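Local coordinates for glutathione S-transferase 1 (Ascaris suum, PDB 4Q5F), which conjugates reduced glutathione to a wide range of hydrophobic electrophiles, as a sigma-class glutathione transferase, and can also act as a glutathione peroxidase, at residues Arg31-Gln36 with Ala168-Thr173; Lys143-Leu148 with Ser188-Leu193. All blocks are in the same frame, centred on the assembly; numbering follows the deposited sequence.

Contact 1 of 2, residues Arg31-Gln36 with Ala168-Thr173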
loop_
_atom_site.group_PDB
_atom_site.type_symbol
_atom_site.label_atom_id
_atom_site.label_comp_id
_atom_site.label_asym_id
_atom_site.label_seq_id
_atom_site.Cartn_x
_atom_site.Cartn_y
_atom_site.Cartn_z
ATOM N N ARG B 31 -0.841 8.016 15.479
ATOM C CA ARG B 31 -1.063 8.368 16.880
ATOM C C ARG B 31 -0.976 7.134 17.766
ATOM O O ARG B 31 -0.296 7.142 18.792
ATOM C CB ARG B 31 -2.435 9.020 17.060
ATOM C CG ARG B 31 -2.611 10.340 16.331
ATOM C CD ARG B 31 -4.034 10.851 16.470
ATOM N NE ARG B 31 -4.249 12.090 15.722
ATOM C CZ ARG B 31 -5.263 12.318 14.890
ATOM N NH1 ARG B 31 -6.195 11.398 14.669
ATOM N NH2 ARG B 31 -5.348 13.486 14.269
ATOM N N LEU B 32 -1.672 6.077 17.360
ATOM C CA LEU B 32 -1.682 4.822 18.100
ATOM C C LEU B 32 -0.273 4.255 18.246
ATOM O O LEU B 32 0.084 3.707 19.287
ATOM C CB LEU B 32 -2.572 3.804 17.389
ATOM C CG LEU B 32 -4.075 4.041 17.518
ATOM C CD1 LEU B 32 -4.832 3.283 16.443
ATOM C CD2 LEU B 32 -4.554 3.624 18.898
ATOM N N ILE B 33 0.526 4.394 17.196
ATOM C CA ILE B 33 1.883 3.863 17.198
ATOM C C ILE B 33 2.776 4.659 18.153
ATOM O O ILE B 33 3.633 4.088 18.826
ATOM C CB ILE B 33 2.478 3.842 15.774
ATOM C CG1 ILE B 33 1.678 2.882 14.890
ATOM C CG2 ILE B 33 3.935 3.389 15.796
ATOM C CD1 ILE B 33 1.909 3.058 13.403
ATOM N N PHE B 34 2.579 5.975 18.210
ATOM C CA PHE B 34 3.308 6.803 19.166
ATOM C C PHE B 34 2.965 6.402 20.596
ATOM O O PHE B 34 3.853 6.156 21.413
ATOM C CB PHE B 34 2.971 8.285 18.989
ATOM C CG PHE B 34 3.651 8.933 17.820
ATOM C CD1 PHE B 34 5.033 8.984 17.744
ATOM C CD2 PHE B 34 2.906 9.521 16.812
ATOM C CE1 PHE B 34 5.660 9.590 16.673
ATOM C CE2 PHE B 34 3.526 10.131 15.740
ATOM C CZ PHE B 34 4.905 10.165 15.669
ATOM N N HIS B 35 1.672 6.339 20.891
ATOM C CA HIS B 35 1.212 6.102 22.253
ATOM C C HIS B 35 1.611 4.725 22.766
ATOM O O HIS B 35 1.920 4.567 23.944
ATOM C CB HIS B 35 -0.298 6.305 22.351
ATOM C CG HIS B 35 -0.698 7.743 22.454
ATOM N ND1 HIS B 35 -1.166 8.469 21.379
ATOM C CD2 HIS B 35 -0.677 8.597 23.503
ATOM C CE1 HIS B 35 -1.427 9.703 21.765
ATOM N NE2 HIS B 35 -1.140 9.810 23.049
ATOM N N GLN B 36 1.613 3.730 21.884
ATOM C CA GLN B 36 2.054 2.396 22.268
ATOM C C GLN B 36 3.507 2.450 22.717
ATOM O O GLN B 36 3.868 1.923 23.769
ATOM C CB GLN B 36 1.916 1.417 21.100
ATOM C CG GLN B 36 2.515 0.036 21.361
ATOM C CD GLN B 36 1.932 -0.635 22.588
ATOM O OE1 GLN B 36 0.869 -0.254 23.075
ATOM N NE2 GLN B 36 2.629 -1.642 23.096
ATOM N N ALA B 168 1.008 -2.906 12.459
ATOM C CA ALA B 168 -0.117 -3.386 11.666
ATOM C C ALA B 168 -1.275 -3.764 12.580
ATOM O O ALA B 168 -2.435 -3.510 12.261
ATOM C CB ALA B 168 0.298 -4.574 10.814
ATOM N N ASP B 169 -0.951 -4.368 13.719
ATOM C CA ASP B 169 -1.966 -4.745 14.695
ATOM C C ASP B 169 -2.719 -3.520 15.202
ATOM O O ASP B 169 -3.946 -3.528 15.298
ATOM C CB ASP B 169 -1.328 -5.478 15.876
ATOM C CG ASP B 169 -0.688 -6.795 15.473
ATOM O OD1 ASP B 169 -1.352 -7.594 14.779
ATOM O OD2 ASP B 169 0.482 -7.028 15.849
ATOM N N LEU B 170 -1.973 -2.467 15.525
ATOM C CA LEU B 170 -2.556 -1.255 16.088
ATOM C C LEU B 170 -3.523 -0.575 15.120
ATOM O O LEU B 170 -4.617 -0.162 15.506
ATOM C CB LEU B 170 -1.449 -0.274 16.481
ATOM C CG LEU B 170 -0.433 -0.779 17.511
ATOM C CD1 LEU B 170 0.681 0.239 17.703
ATOM C CD2 LEU B 170 -1.110 -1.087 18.837
ATOM N N VAL B 171 -3.113 -0.457 13.861
ATOM C CA VAL B 171 -3.911 0.247 12.862
ATOM C C VAL B 171 -5.121 -0.575 12.432
ATOM O O VAL B 171 -6.223 -0.045 12.291
ATOM C CB VAL B 171 -3.067 0.601 11.618
ATOM C CG1 VAL B 171 -3.916 1.311 10.565
ATOM C CG2 VAL B 171 -1.885 1.471 12.013
ATOM N N ILE B 172 -4.905 -1.870 12.214
ATOM C CA ILE B 172 -5.967 -2.759 11.757
ATOM C C ILE B 172 -7.114 -2.808 12.761
ATOM O O ILE B 172 -8.266 -2.561 12.408
ATOM C CB ILE B 172 -5.425 -4.188 11.502
ATOM C CG1 ILE B 172 -4.571 -4.203 10.234
ATOM C CG2 ILE B 172 -6.567 -5.202 11.358
ATOM C CD1 ILE B 172 -3.771 -5.476 10.032
ATOM N N THR B 173 -6.792 -3.125 14.010
ATOM C CA THR B 173 -7.808 -3.307 15.039
ATOM C C THR B 173 -8.596 -2.028 15.319
ATOM O O THR B 173 -9.790 -2.084 15.614
ATOM C CB THR B 173 -7.186 -3.804 16.352
ATOM O OG1 THR B 173 -6.139 -2.914 16.757
ATOM C CG2 THR B 173 -6.623 -5.204 16.170
#

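Contact 2 of 2, residues Lys143-Leu148 with Ser188-Leu193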
loop_
_atom_site.group_PDB
_atom_site.type_symbol
_atom_site.label_atom_id
_atom_site.label_comp_id
_atom_site.label_asym_id
_atom_site.label_seq_id
_atom_site.Cartn_x
_atom_site.Cartn_y
_atom_site.Cartn_z
ATOM N N LYS B 143 -15.618 -11.777 2.177
ATOM C CA LYS B 143 -14.410 -12.230 1.490
ATOM C C LYS B 143 -13.161 -12.037 2.345
ATOM O O LYS B 143 -12.320 -12.931 2.438
ATOM C CB LYS B 143 -14.217 -11.495 0.161
ATOM C CG LYS B 143 -13.105 -12.100 -0.697
ATOM C CD LYS B 143 -12.666 -11.194 -1.837
ATOM C CE LYS B 143 -11.931 -11.998 -2.904
ATOM N NZ LYS B 143 -11.095 -11.152 -3.798
ATOM N N HIS B 144 -13.044 -10.869 2.969
ATOM C CA HIS B 144 -11.777 -10.447 3.563
ATOM C C HIS B 144 -11.555 -10.891 5.008
ATOM O O HIS B 144 -10.437 -11.251 5.378
ATOM C CB HIS B 144 -11.635 -8.929 3.458
ATOM C CG HIS B 144 -11.304 -8.456 2.077
ATOM N ND1 HIS B 144 -10.018 -8.468 1.581
ATOM C CD2 HIS B 144 -12.088 -7.972 1.087
ATOM C CE1 HIS B 144 -10.026 -8.001 0.342
ATOM N NE2 HIS B 144 -11.265 -7.695 0.021
ATOM N N LEU B 145 -12.604 -10.861 5.822
ATOM C CA LEU B 145 -12.474 -11.239 7.228
ATOM C C LEU B 145 -11.939 -12.664 7.414
ATOM O O LEU B 145 -11.053 -12.881 8.238
ATOM C CB LEU B 145 -13.804 -11.066 7.968
ATOM C CG LEU B 145 -14.309 -9.631 8.149
ATOM C CD1 LEU B 145 -15.563 -9.626 9.007
ATOM C CD2 LEU B 145 -13.251 -8.719 8.759
ATOM N N PRO B 146 -12.475 -13.638 6.660
ATOM C CA PRO B 146 -11.896 -14.982 6.776
ATOM C C PRO B 146 -10.403 -15.024 6.443
ATOM O O PRO B 146 -9.667 -15.817 7.030
ATOM C CB PRO B 146 -12.690 -15.814 5.757
ATOM C CG PRO B 146 -13.676 -14.890 5.123
ATOM C CD PRO B 146 -13.754 -13.649 5.933
ATOM N N LEU B 147 -9.962 -14.178 5.517
ATOM C CA LEU B 147 -8.555 -14.141 5.130
ATOM C C LEU B 147 -7.688 -13.537 6.235
ATOM O O LEU B 147 -6.571 -13.994 6.473
ATOM C CB LEU B 147 -8.375 -13.363 3.822
ATOM C CG LEU B 147 -9.125 -13.940 2.618
ATOM C CD1 LEU B 147 -9.063 -12.995 1.430
ATOM C CD2 LEU B 147 -8.575 -15.309 2.238
ATOM N N LEU B 148 -8.200 -12.511 6.908
ATOM C CA LEU B 148 -7.488 -11.917 8.034
ATOM C C LEU B 148 -7.452 -12.888 9.210
ATOM O O LEU B 148 -6.450 -12.988 9.922
ATOM C CB LEU B 148 -8.153 -10.607 8.471
ATOM C CG LEU B 148 -8.147 -9.424 7.497
ATOM C CD1 LEU B 148 -8.737 -8.196 8.175
ATOM C CD2 LEU B 148 -6.748 -9.124 6.981
ATOM N N SER B 188 -19.655 -10.152 13.477
ATOM C CA SER B 188 -20.458 -11.315 13.825
ATOM C C SER B 188 -20.080 -12.505 12.950
ATOM O O SER B 188 -20.158 -12.429 11.724
ATOM C CB SER B 188 -21.941 -10.998 13.667
ATOM O OG SER B 188 -22.365 -10.051 14.631
ATOM N N GLY B 189 -19.665 -13.595 13.590
ATOM C CA GLY B 189 -19.231 -14.793 12.890
ATOM C C GLY B 189 -17.727 -15.003 12.955
ATOM O O GLY B 189 -17.221 -16.054 12.555
ATOM N N HIS B 190 -17.016 -14.001 13.466
ATOM C CA HIS B 190 -15.555 -14.018 13.532
ATOM C C HIS B 190 -15.054 -13.635 14.918
ATOM O O HIS B 190 -14.579 -12.519 15.121
ATOM C CB HIS B 190 -14.979 -13.026 12.525
ATOM C CG HIS B 190 -15.394 -13.287 11.115
ATOM N ND1 HIS B 190 -14.687 -14.120 10.271
ATOM C CD2 HIS B 190 -16.438 -12.823 10.391
ATOM C CE1 HIS B 190 -15.280 -14.159 9.097
ATOM N NE2 HIS B 190 -16.350 -13.379 9.139
ATOM N N LEU B 191 -15.146 -14.562 15.866
ATOM C CA LEU B 191 -14.768 -14.270 17.243
ATOM C C LEU B 191 -13.258 -14.162 17.421
ATOM O O LEU B 191 -12.784 -13.442 18.299
ATOM C CB LEU B 191 -15.366 -15.305 18.210
ATOM C CG LEU B 191 -14.928 -16.774 18.240
ATOM C CD1 LEU B 191 -13.614 -16.950 18.940
ATOM C CD2 LEU B 191 -15.962 -17.589 18.980
ATOM N N GLN B 192 -12.503 -14.878 16.593
ATOM C CA GLN B 192 -11.046 -14.827 16.673
ATOM C C GLN B 192 -10.550 -13.414 16.369
ATOM O O GLN B 192 -9.547 -12.969 16.927
ATOM C CB GLN B 192 -10.398 -15.839 15.723
ATOM C CG GLN B 192 -10.638 -17.295 16.096
ATOM C CD GLN B 192 -10.051 -17.655 17.449
ATOM O OE1 GLN B 192 -9.108 -17.020 17.920
ATOM N NE2 GLN B 192 -10.613 -18.678 18.083
ATOM N N LEU B 193 -11.261 -12.712 15.492
ATOM C CA LEU B 193 -10.969 -11.308 15.233
ATOM C C LEU B 193 -11.485 -10.441 16.376
ATOM O O LEU B 193 -10.837 -9.471 16.770
ATOM C CB LEU B 193 -11.598 -10.850 13.916
ATOM C CG LEU B 193 -10.943 -11.282 12.601
ATOM C CD1 LEU B 193 -11.649 -10.600 11.441
ATOM C CD2 LEU B 193 -9.453 -10.969 12.570
#

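Contact 1 of 2, residues Arg31-Gln36 with Ala168-Thr173
Leu170 reaches from helix 167-182 into the flank of helix 27-37, where its CD1 branch settles between Ile33 and Gln36. The apolar contacts begin with this methyl. It lies 3.9 Å from CA of Ile33 and 3.8 Å from CB of Gln36, so it rests as much on backbone and side-chain base as on branch ends. Chi1 of -59° sets CG of Leu170 anti to its own carbonyl carbon, beside the backbone N, and it is from this CG that CD1 meets the other helix. The side chain of Gln36 passes that of Leu170 at about a right angle. Nearer the start of the segment, CB of Leu32 faces CB of Leu170 at 4.3 Å, where the two CA atoms come within 6.5 Å. CD1 of Leu32 slides past to touch the carbonyl O of Leu170 at 3.6 Å. A looser pair, CD1 of Ile33 and CG2 of Val171, extends the patch at 4.3 Å.

The polar bonds stay inside each helix. Arg31 O takes both His35 N and His35 ND1, the latter at 3.0 Å from above the carbonyl plane; Asp169 O likewise accepts from Thr173 N and Thr173 OG1. Arg31 itself turns to salt bridges with Glu28 and Asp43, while Asp169 bonds Tyr196 and the backbone N of Thr166.

Helix 27-37 belongs to the thioredoxin-like domain that binds glutathione, and helix 167-182 to the all-helical C-terminal domain; the axes of segments 31-36 and 168-173 run 131° apart and approach to 9.3 Å. Ile206 of helix 204-212 also packs on Leu170 and Gln36. At the same boundary Gln36 O accepts a bond from Asn205 ND2, but between these two segments the contact is aliphatic, and its fit depends on shape rather than on polar pairing.

Contact 2 of 2, residues Lys143-Leu148 with Ser188-Leu193
His190 lays its imidazole against Leu145 and Pro146 of helix 129-155, just after Gly189 has carried the chain round with a positive phi (108°). It occupies the N-cap position of helix 191-201. Chi1 of -58° sets CG anti to the carbonyl carbon, and the ring lies against helix 129-155. CB of Leu145 sits over one ring face, 3.7 Å from the centroid and 16° off the normal, a CH-pi contact displaced somewhat toward the rim. Further along the same side chain, CD1 of Leu145 approaches CD2 of His190 at 3.6 Å. CD of Pro146 adds an oblique contact, 3.5 Å from His190 CE1. The polar end of the ring is settled by Glu149, one turn beyond Leu145, whose OE1 is hydrogen-bonded to His190 ND1; this carboxylate would probably bias the imidazole toward carrying its proton on ND1.

Both helices belong to the all-helical C-terminal domain of the glutathione transferase fold, and the contact joins the long helix 129-155 to the beginning of helix 191-201. Pro146 also marks a kink in the former, since its N has no bond to the preceding turn.

Past the cap, Gln192 N and Leu193 N each make a weak hydrogen bond to OE2 of Glu149, which thereby meets the first turn of helix 191-201 as well as the histidine. Leu193 then returns to the interface with both branches. Its CD1 meets CD2 of Leu145 at 3.6 Å, the two side chains crossing obliquely, and lies 4.0 Å from the carbonyl O of Leu145. The other branch, CD2, lies 4.3 Å from CB of Leu148, a residue whose side chain also packs on Ile103 of helix 94-114.

How the contacts relate
From the N terminus, helix 27-37 of the thioredoxin-like domain supplies the first half of contact 1, whose partner on helix 167-182 comes 132 residues later, a loop that takes in the remainder of the sheet and much of the helical domain. Within that span, 143-148 opens contact 2, which closes only at 188-193, beyond the end of helix 167-182. The two loops therefore cross rather than nest. Contact 1 joins the two domains, whereas contact 2 links helices inside the C-terminal one. Their centres are 20 Å apart and their nearest atoms about 5 Å, without touching; helix 167-182 lies between the contact 2 helices in chain order.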